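Local coordinates for protein glutathione S-transferase (PDB 3NIV) that probably isomerises maleylacetoacetate with the help of glutathione and may also transfer glutathione to other substrates, at residues L96-A104 against G141-L152; L55-G63 against S67-L76. All coordinates share one frame; numbering follows the deposited sequence.

Contact 1 of 2, residues L96-A104 against G141-L152; sequences LKSMALIVA and GFDAFEEKLGAL
Two torsions bring Met99 and Phe145 together. Phe145 has CG anti to its own backbone N (chi1 -160°), which swings the ring out of its helix toward 96-104, while Met99, a selenomethionine, runs extended until a bend at chi3 (64°) lays its methyl over the ring. CE stands 4.1 Å from the centroid of the Phe145 ring, a CH-pi contact offset toward the rim of that face. The two side chains cross at about a right angle, and the same CE also presses on Leu149 CD1 at 3.5 Å, closer than usual van der Waals contact. The selenium meets Leu152, which closes the type I turn begun at Leu149, tip to tip, SE to CD1 4.0 Å. One turn further along 96-104, Ile102 is a knob in the hole formed by Gly141, Ala144, Phe145 and Lys148, its CD1 lying 3.7 Å from Lys148 CD. Val103 CG2 approaches the ring obliquely, 4.0 Å from Phe145 CE2. At the polar margin Ser98 OG is hydrogen-bonded to Thr95 O and takes a bond from a water that is weakly bonded to Lys148 NZ, whose stronger partner is Ser67 of the second subunit. No direct hydrogen bond joins the segments. With axes 9.8 Å apart at 168°, the two helices pack nearly antiparallel in the all-helical C-terminal domain of the glutathione transferase fold.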
loop_
_atom_site.group_PDB
_atom_site.type_symbol
_atom_site.label_atom_id
_atom_site.label_comp_id
_atom_site.label_asym_id
_atom_site.label_seq_id
_atom_site.Cartn_x
_atom_site.Cartn_y
_atom_site.Cartn_z
ATOM N N LEU A 96 -0.844 -12.362 5.724
ATOM C CA LEU A 96 -0.777 -12.449 4.282
ATOM C C LEU A 96 -0.901 -11.061 3.643
ATOM O O LEU A 96 -0.178 -10.720 2.710
ATOM C CB LEU A 96 -1.863 -13.402 3.786
ATOM C CG LEU A 96 -1.466 -14.861 4.009
ATOM C CD1 LEU A 96 -2.676 -15.783 3.987
ATOM C CD2 LEU A 96 -0.422 -15.289 2.981
ATOM N N LYS A 97 -1.813 -10.261 4.171
ATOM C CA LYS A 97 -2.013 -8.887 3.720
ATOM C C LYS A 97 -0.718 -8.100 3.756
ATOM O O LYS A 97 -0.359 -7.417 2.795
ATOM C CB LYS A 97 -3.014 -8.195 4.629
ATOM C CG LYS A 97 -4.076 -7.411 3.898
ATOM C CD LYS A 97 -5.339 -8.245 3.706
ATOM C CE LYS A 97 -6.591 -7.383 3.855
ATOM N NZ LYS A 97 -6.612 -6.234 2.898
ATOM N N SER A 98 -0.011 -8.196 4.872
ATOM C CA SER A 98 1.208 -7.435 5.033
ATOM C C SER A 98 2.278 -7.900 4.034
ATOM O O SER A 98 3.210 -7.158 3.696
ATOM C CB SER A 98 1.720 -7.542 6.459
ATOM O OG SER A 98 2.384 -8.759 6.681
HETATM N N MSE A 99 2.148 -9.127 3.560
HETATM C CA MSE A 99 3.109 -9.627 2.594
HETATM C C MSE A 99 2.799 -9.052 1.229
HETATM O O MSE A 99 3.692 -8.692 0.487
HETATM C CB MSE A 99 3.103 -11.148 2.578
HETATM C CG MSE A 99 3.729 -11.716 3.829
HETATM SE SE MSE A 99 3.431 -13.621 4.004
HETATM C CE MSE A 99 4.425 -14.223 2.407
ATOM N N ALA A 100 1.516 -8.951 0.920
ATOM C CA ALA A 100 1.083 -8.268 -0.278
ATOM C C ALA A 100 1.499 -6.792 -0.234
ATOM O O ALA A 100 1.797 -6.200 -1.260
ATOM C CB ALA A 100 -0.408 -8.399 -0.438
ATOM N N LEU A 101 1.538 -6.209 0.960
ATOM C CA LEU A 101 1.948 -4.813 1.109
ATOM C C LEU A 101 3.447 -4.631 0.893
ATOM O O LEU A 101 3.898 -3.614 0.358
ATOM C CB LEU A 101 1.550 -4.284 2.488
ATOM C CG LEU A 101 0.033 -4.283 2.728
ATOM C CD1 LEU A 101 -0.344 -3.815 4.151
ATOM C CD2 LEU A 101 -0.678 -3.460 1.661
ATOM N N ILE A 102 4.222 -5.621 1.318
ATOM C CA ILE A 102 5.652 -5.589 1.068
ATOM C C ILE A 102 5.919 -5.332 -0.419
ATOM O O ILE A 102 6.841 -4.618 -0.782
ATOM C CB ILE A 102 6.297 -6.900 1.461
ATOM C CG1 ILE A 102 6.367 -7.008 2.985
ATOM C CG2 ILE A 102 7.683 -7.036 0.797
ATOM C CD1 ILE A 102 7.129 -8.230 3.490
ATOM N N VAL A 103 5.090 -5.917 -1.273
ATOM C CA VAL A 103 5.266 -5.784 -2.709
ATOM C C VAL A 103 4.681 -4.470 -3.158
ATOM O O VAL A 103 5.324 -3.693 -3.840
ATOM C CB VAL A 103 4.520 -6.903 -3.462
ATOM C CG1 VAL A 103 4.325 -6.531 -4.922
ATOM C CG2 VAL A 103 5.237 -8.244 -3.296
ATOM N N ALA A 104 3.449 -4.226 -2.744
ATOM C CA ALA A 104 2.702 -3.073 -3.196
ATOM C C ALA A 104 3.100 -1.757 -2.517
ATOM O O ALA A 104 2.745 -0.697 -3.006
ATOM C CB ALA A 104 1.218 -3.332 -3.031
ATOM N N GLY A 141 12.977 -6.230 -1.209
ATOM C CA GLY A 141 11.620 -6.739 -1.181
ATOM C C GLY A 141 11.506 -8.251 -1.230
ATOM O O GLY A 141 10.681 -8.846 -0.541
ATOM N N PHE A 142 12.333 -8.892 -2.041
ATOM C CA PHE A 142 12.280 -10.349 -2.112
ATOM C C PHE A 142 12.922 -11.006 -0.887
ATOM O O PHE A 142 12.460 -12.045 -0.428
ATOM C CB PHE A 142 12.876 -10.856 -3.423
ATOM C CG PHE A 142 11.998 -10.604 -4.617
ATOM C CD1 PHE A 142 10.622 -10.671 -4.505
ATOM C CD2 PHE A 142 12.545 -10.307 -5.853
ATOM C CE1 PHE A 142 9.801 -10.442 -5.616
ATOM C CE2 PHE A 142 11.727 -10.080 -6.963
ATOM C CZ PHE A 142 10.357 -10.148 -6.841
ATOM N N ASP A 143 13.974 -10.393 -0.353
ATOM C CA ASP A 143 14.550 -10.862 0.894
ATOM C C ASP A 143 13.435 -10.929 1.930
ATOM O O ASP A 143 13.197 -11.973 2.543
ATOM C CB ASP A 143 15.638 -9.910 1.390
ATOM C CG ASP A 143 16.946 -10.056 0.631
ATOM O OD1 ASP A 143 17.019 -10.906 -0.281
ATOM O OD2 ASP A 143 17.908 -9.314 0.950
ATOM N N ALA A 144 12.743 -9.810 2.125
ATOM C CA ALA A 144 11.743 -9.734 3.183
ATOM C C ALA A 144 10.620 -10.722 2.915
ATOM O O ALA A 144 10.154 -11.415 3.815
ATOM C CB ALA A 144 11.203 -8.321 3.317
ATOM N N PHE A 145 10.197 -10.798 1.662
ATOM C CA PHE A 145 9.105 -11.687 1.300
ATOM C C PHE A 145 9.436 -13.175 1.509
ATOM O O PHE A 145 8.609 -13.941 1.995
ATOM C CB PHE A 145 8.711 -11.431 -0.148
ATOM C CG PHE A 145 7.346 -11.919 -0.501
ATOM C CD1 PHE A 145 7.126 -13.257 -0.785
ATOM C CD2 PHE A 145 6.287 -11.042 -0.570
ATOM C CE1 PHE A 145 5.861 -13.709 -1.119
ATOM C CE2 PHE A 145 5.027 -11.478 -0.902
ATOM C CZ PHE A 145 4.816 -12.822 -1.183
ATOM N N GLU A 146 10.640 -13.582 1.133
ATOM C CA GLU A 146 11.015 -14.986 1.207
ATOM C C GLU A 146 11.214 -15.358 2.665
ATOM O O GLU A 146 10.955 -16.490 3.086
ATOM C CB GLU A 146 12.283 -15.251 0.408
ATOM C CG GLU A 146 12.744 -16.708 0.439
ATOM C CD GLU A 146 12.290 -17.530 -0.760
ATOM O OE1 GLU A 146 11.474 -17.040 -1.570
ATOM O OE2 GLU A 146 12.769 -18.686 -0.889
ATOM N N GLU A 147 11.681 -14.377 3.423
ATOM C CA GLU A 147 11.762 -14.455 4.870
ATOM C C GLU A 147 10.471 -14.957 5.506
ATOM O O GLU A 147 10.430 -16.032 6.101
ATOM C CB GLU A 147 12.075 -13.065 5.416
ATOM C CG GLU A 147 13.422 -12.948 6.060
ATOM C CD GLU A 147 13.404 -13.514 7.455
ATOM O OE1 GLU A 147 14.312 -14.298 7.792
ATOM O OE2 GLU A 147 12.463 -13.188 8.210
ATOM N N LYS A 148 9.419 -14.159 5.399
ATOM C CA LYS A 148 8.170 -14.491 6.066
ATOM C C LYS A 148 7.596 -15.748 5.426
ATOM O O LYS A 148 6.893 -16.532 6.059
ATOM C CB LYS A 148 7.200 -13.316 5.989
ATOM C CG LYS A 148 7.757 -12.039 6.624
ATOM C CD LYS A 148 6.967 -10.794 6.213
ATOM C CE LYS A 148 5.966 -10.355 7.275
ATOM N NZ LYS A 148 6.603 -9.593 8.396
ATOM N N LEU A 149 7.934 -15.940 4.161
ATOM C CA LEU A 149 7.513 -17.112 3.416
ATOM C C LEU A 149 7.992 -18.358 4.159
ATOM O O LEU A 149 7.253 -19.343 4.317
ATOM C CB LEU A 149 8.145 -17.053 2.029
ATOM C CG LEU A 149 7.330 -17.449 0.809
ATOM C CD1 LEU A 149 5.898 -16.978 0.879
ATOM C CD2 LEU A 149 8.020 -16.895 -0.424
ATOM N N GLY A 150 9.234 -18.283 4.633
ATOM C CA GLY A 150 9.871 -19.381 5.328
ATOM C C GLY A 150 9.282 -19.743 6.681
ATOM O O GLY A 150 9.682 -20.742 7.269
ATOM N N ALA A 151 8.343 -18.951 7.186
ATOM C CA ALA A 151 7.741 -19.255 8.483
ATOM C C ALA A 151 6.359 -19.887 8.327
ATOM O O ALA A 151 5.725 -20.267 9.316
ATOM C CB ALA A 151 7.670 -17.999 9.369
ATOM N N LEU A 152 5.900 -20.005 7.084
ATOM C CA LEU A 152 4.582 -20.566 6.817
ATOM C C LEU A 152 4.643 -21.971 6.212
ATOM O O LEU A 152 5.656 -22.392 5.642
ATOM C CB LEU A 152 3.782 -19.644 5.900
ATOM C CG LEU A 152 3.720 -18.158 6.260
ATOM C CD1 LEU A 152 2.966 -17.391 5.181
ATOM C CD2 LEU A 152 3.073 -17.926 7.626
HETATM O O HOH W 1 3.737 -9.484 9.379
#

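Contact 2 of 2, residues L55-G63 against S67-L76; sequences LVPSLDING and SQSMAIIDYL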
loop_
_atom_site.group_PDB
_atom_site.type_symbol
_atom_site.label_atom_id
_atom_site.label_comp_id
_atom_site.label_asym_id
_atom_site.label_seq_id
_atom_site.Cartn_x
_atom_site.Cartn_y
_atom_site.Cartn_z
ATOM N N LEU A 55 -6.903 6.962 -14.541
ATOM C CA LEU A 55 -6.287 6.096 -13.543
ATOM C C LEU A 55 -6.428 4.617 -13.881
ATOM O O LEU A 55 -7.531 4.119 -14.122
ATOM C CB LEU A 55 -6.857 6.379 -12.153
ATOM C CG LEU A 55 -6.354 7.698 -11.558
ATOM C CD1 LEU A 55 -6.848 7.890 -10.129
ATOM C CD2 LEU A 55 -4.828 7.762 -11.631
ATOM N N VAL A 56 -5.294 3.926 -13.911
ATOM C CA VAL A 56 -5.286 2.486 -14.098
ATOM C C VAL A 56 -4.500 1.846 -12.964
ATOM O O VAL A 56 -3.448 2.346 -12.569
ATOM C CB VAL A 56 -4.672 2.074 -15.466
ATOM C CG1 VAL A 56 -5.631 2.389 -16.603
ATOM C CG2 VAL A 56 -3.310 2.751 -15.685
ATOM N N PRO A 57 -5.028 0.750 -12.413
ATOM C CA PRO A 57 -6.356 0.275 -12.798
ATOM C C PRO A 57 -7.434 1.119 -12.143
ATOM O O PRO A 57 -7.196 1.782 -11.140
ATOM C CB PRO A 57 -6.388 -1.148 -12.230
ATOM C CG PRO A 57 -5.398 -1.115 -11.108
ATOM C CD PRO A 57 -4.290 -0.268 -11.651
ATOM N N SER A 58 -8.612 1.116 -12.737
ATOM C CA SER A 58 -9.766 1.715 -12.106
ATOM C C SER A 58 -10.991 0.928 -12.522
ATOM O O SER A 58 -11.089 0.442 -13.649
ATOM C CB SER A 58 -9.910 3.187 -12.482
ATOM O OG SER A 58 -10.269 3.334 -13.844
ATOM N N LEU A 59 -11.915 0.787 -11.589
ATOM C CA LEU A 59 -13.108 0.001 -11.801
ATOM C C LEU A 59 -14.305 0.938 -11.912
ATOM O O LEU A 59 -14.467 1.843 -11.096
ATOM C CB LEU A 59 -13.274 -0.931 -10.613
ATOM C CG LEU A 59 -13.967 -2.266 -10.791
ATOM C CD1 LEU A 59 -13.361 -3.024 -11.958
ATOM C CD2 LEU A 59 -13.816 -3.040 -9.489
ATOM N N ASP A 60 -15.124 0.751 -12.939
ATOM C CA ASP A 60 -16.365 1.497 -13.016
ATOM C C ASP A 60 -17.526 0.613 -12.620
ATOM O O ASP A 60 -17.773 -0.416 -13.242
ATOM C CB ASP A 60 -16.612 2.072 -14.403
ATOM C CG ASP A 60 -17.989 2.708 -14.519
ATOM O OD1 ASP A 60 -18.084 3.957 -14.498
ATOM O OD2 ASP A 60 -18.985 1.951 -14.593
ATOM N N ILE A 61 -18.232 1.044 -11.579
ATOM C CA ILE A 61 -19.359 0.319 -11.011
ATOM C C ILE A 61 -20.622 1.149 -11.197
ATOM O O ILE A 61 -20.956 1.990 -10.361
ATOM C CB ILE A 61 -19.142 0.076 -9.515
ATOM C CG1 ILE A 61 -17.751 -0.511 -9.275
ATOM C CG2 ILE A 61 -20.198 -0.853 -8.978
ATOM C CD1 ILE A 61 -17.213 -0.268 -7.878
ATOM N N ASN A 62 -21.315 0.912 -12.306
ATOM C CA ASN A 62 -22.505 1.674 -12.638
ATOM C C ASN A 62 -22.276 3.173 -12.469
ATOM O O ASN A 62 -23.026 3.854 -11.765
ATOM C CB ASN A 62 -23.683 1.216 -11.784
ATOM C CG ASN A 62 -23.956 -0.272 -11.916
ATOM O OD1 ASN A 62 -23.631 -0.894 -12.933
ATOM N ND2 ASN A 62 -24.555 -0.853 -10.883
ATOM N N GLY A 63 -21.232 3.686 -13.111
ATOM C CA GLY A 63 -20.961 5.110 -13.079
ATOM C C GLY A 63 -19.977 5.478 -11.990
ATOM O O GLY A 63 -19.255 6.470 -12.108
ATOM N N SER A 67 -10.363 3.544 -7.717
ATOM C CA SER A 67 -8.953 3.361 -8.036
ATOM C C SER A 67 -8.221 2.590 -6.951
ATOM O O SER A 67 -8.790 2.268 -5.904
ATOM C CB SER A 67 -8.267 4.718 -8.176
ATOM O OG SER A 67 -9.192 5.698 -8.589
ATOM N N GLN A 68 -6.939 2.339 -7.213
ATOM C CA GLN A 68 -6.028 1.669 -6.292
ATOM C C GLN A 68 -6.269 0.168 -6.267
ATOM O O GLN A 68 -7.265 -0.309 -5.721
ATOM C CB GLN A 68 -6.093 2.262 -4.886
ATOM C CG GLN A 68 -5.586 3.692 -4.791
ATOM C CD GLN A 68 -4.086 3.813 -5.043
ATOM O OE1 GLN A 68 -3.325 2.874 -4.817
ATOM N NE2 GLN A 68 -3.656 4.982 -5.498
ATOM N N SER A 69 -5.333 -0.567 -6.852
ATOM C CA SER A 69 -5.461 -2.009 -7.030
ATOM C C SER A 69 -5.783 -2.771 -5.745
ATOM O O SER A 69 -6.636 -3.658 -5.758
ATOM C CB SER A 69 -4.213 -2.584 -7.722
ATOM O OG SER A 69 -3.027 -2.296 -6.998
HETATM N N MSE A 70 -5.118 -2.437 -4.644
HETATM C CA MSE A 70 -5.422 -3.093 -3.368
HETATM C C MSE A 70 -6.847 -2.779 -2.896
HETATM O O MSE A 70 -7.553 -3.656 -2.404
HETATM C CB MSE A 70 -4.405 -2.715 -2.296
HETATM C CG MSE A 70 -2.977 -2.978 -2.713
HETATM SE SE MSE A 70 -2.701 -4.820 -3.341
HETATM C CE MSE A 70 -2.704 -5.726 -1.603
ATOM N N ALA A 71 -7.263 -1.530 -3.078
ATOM C CA ALA A 71 -8.623 -1.122 -2.757
ATOM C C ALA A 71 -9.627 -1.816 -3.653
ATOM O O ALA A 71 -10.659 -2.272 -3.191
ATOM C CB ALA A 71 -8.777 0.395 -2.866
ATOM N N ILE A 72 -9.324 -1.876 -4.945
ATOM C CA ILE A 72 -10.184 -2.557 -5.912
ATOM C C ILE A 72 -10.390 -4.020 -5.523
ATOM O O ILE A 72 -11.507 -4.551 -5.559
ATOM C CB ILE A 72 -9.583 -2.488 -7.327
ATOM C CG1 ILE A 72 -9.811 -1.085 -7.917
ATOM C CG2 ILE A 72 -10.147 -3.609 -8.206
ATOM C CD1 ILE A 72 -9.133 -0.826 -9.241
ATOM N N ILE A 73 -9.304 -4.661 -5.128
ATOM C CA ILE A 73 -9.354 -6.078 -4.819
ATOM C C ILE A 73 -10.195 -6.341 -3.569
ATOM O O ILE A 73 -11.008 -7.268 -3.539
ATOM C CB ILE A 73 -7.928 -6.659 -4.701
ATOM C CG1 ILE A 73 -7.318 -6.807 -6.104
ATOM C CG2 ILE A 73 -7.949 -7.974 -3.970
ATOM C CD1 ILE A 73 -5.813 -6.911 -6.127
ATOM N N ASP A 74 -10.014 -5.504 -2.554
ATOM C CA ASP A 74 -10.765 -5.637 -1.311
ATOM C C ASP A 74 -12.266 -5.445 -1.532
ATOM O O ASP A 74 -13.088 -6.099 -0.887
ATOM C CB ASP A 74 -10.235 -4.657 -0.259
ATOM C CG ASP A 74 -9.000 -5.189 0.472
ATOM O OD1 ASP A 74 -8.691 -6.398 0.358
ATOM O OD2 ASP A 74 -8.340 -4.396 1.179
ATOM N N TYR A 75 -12.614 -4.556 -2.457
ATOM C CA TYR A 75 -14.003 -4.366 -2.866
ATOM C C TYR A 75 -14.556 -5.664 -3.457
ATOM O O TYR A 75 -15.581 -6.174 -3.012
ATOM C CB TYR A 75 -14.124 -3.211 -3.875
ATOM C CG TYR A 75 -15.526 -2.996 -4.415
ATOM C CD1 TYR A 75 -16.440 -2.200 -3.736
ATOM C CD2 TYR A 75 -15.929 -3.578 -5.611
ATOM C CE1 TYR A 75 -17.726 -2.005 -4.230
ATOM C CE2 TYR A 75 -17.208 -3.388 -6.108
ATOM C CZ TYR A 75 -18.099 -2.602 -5.414
ATOM O OH TYR A 75 -19.369 -2.413 -5.908
ATOM N N LEU A 76 -13.868 -6.201 -4.454
ATOM C CA LEU A 76 -14.285 -7.456 -5.053
ATOM C C LEU A 76 -14.475 -8.490 -3.960
ATOM O O LEU A 76 -15.528 -9.107 -3.851
ATOM C CB LEU A 76 -13.253 -7.938 -6.072
ATOM C CG LEU A 76 -12.997 -6.940 -7.204
ATOM C CD1 LEU A 76 -11.872 -7.402 -8.110
ATOM C CD2 LEU A 76 -14.271 -6.685 -8.007
#
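Leu55 opens the contact from its exposed end, where CD1 rests 3.6 Å from Ser67 OG, a hydroxyl that is hydrogen-bonded to Lys148 of the second subunit. Pro57, preceded by a cis peptide bond, lies against the start of the helix: its CG is 3.9 Å from Ser69 CB, and its CB meets the end of Ile72. Ser58 turns its hydroxyl back to Leu55 O, a bond within the segment, while Ile72 CD1 reaches its CA. Leu59 then points into the helix. Its CG is anti to the backbone N (chi1 -151°), and from there CD2 touches both Ile72 CG2, at 3.9 Å, and Leu76 CD2, at 4.0 Å. Next, Asp60 OD2 accepts from Gly63 N in an Asx motif that ties the turn beyond the strand. Ile61 and Tyr75 come from opposite directions, and CD1 settles over one face of the ring, 3.9 Å from the Tyr75 centroid in a CH-pi contact, while CG2 lies 3.5 Å from Tyr75 OH. In the thioredoxin-like N-terminal domain, strand 58-61 lies between strands 5-7 and 64-67, antiparallel to both, and helix 69-79 packs against it, on the same side as helix 12-23, which Pro57 and Leu76 also touch.

How the contacts relate
Both contacts are largely buried, but contact 1 has no exposed touching residue, whereas contact 2 runs out to the exposed Leu55. Neither is held by a direct hydrogen bond between its segments, yet they serve different architectures. Contact 1 joins two helices of the C-terminal domain; contact 2 lays a helix against a sheet strand in the N-terminal one. Each uses a CH-pi contact, the donor being the methyl of an unbranched selenomethionine in the first and a branched isoleucine in the second. Helices 69-79 and 90-106, successive in the chain, bridge the domains: Lys97 NZ forms a 3.1 Å salt bridge with Asp74 OD2, and Met70 packs on Ala100 and Ala104. Across the dimer the two meet again, Lys148 of one subunit bonding Ser67 of the other.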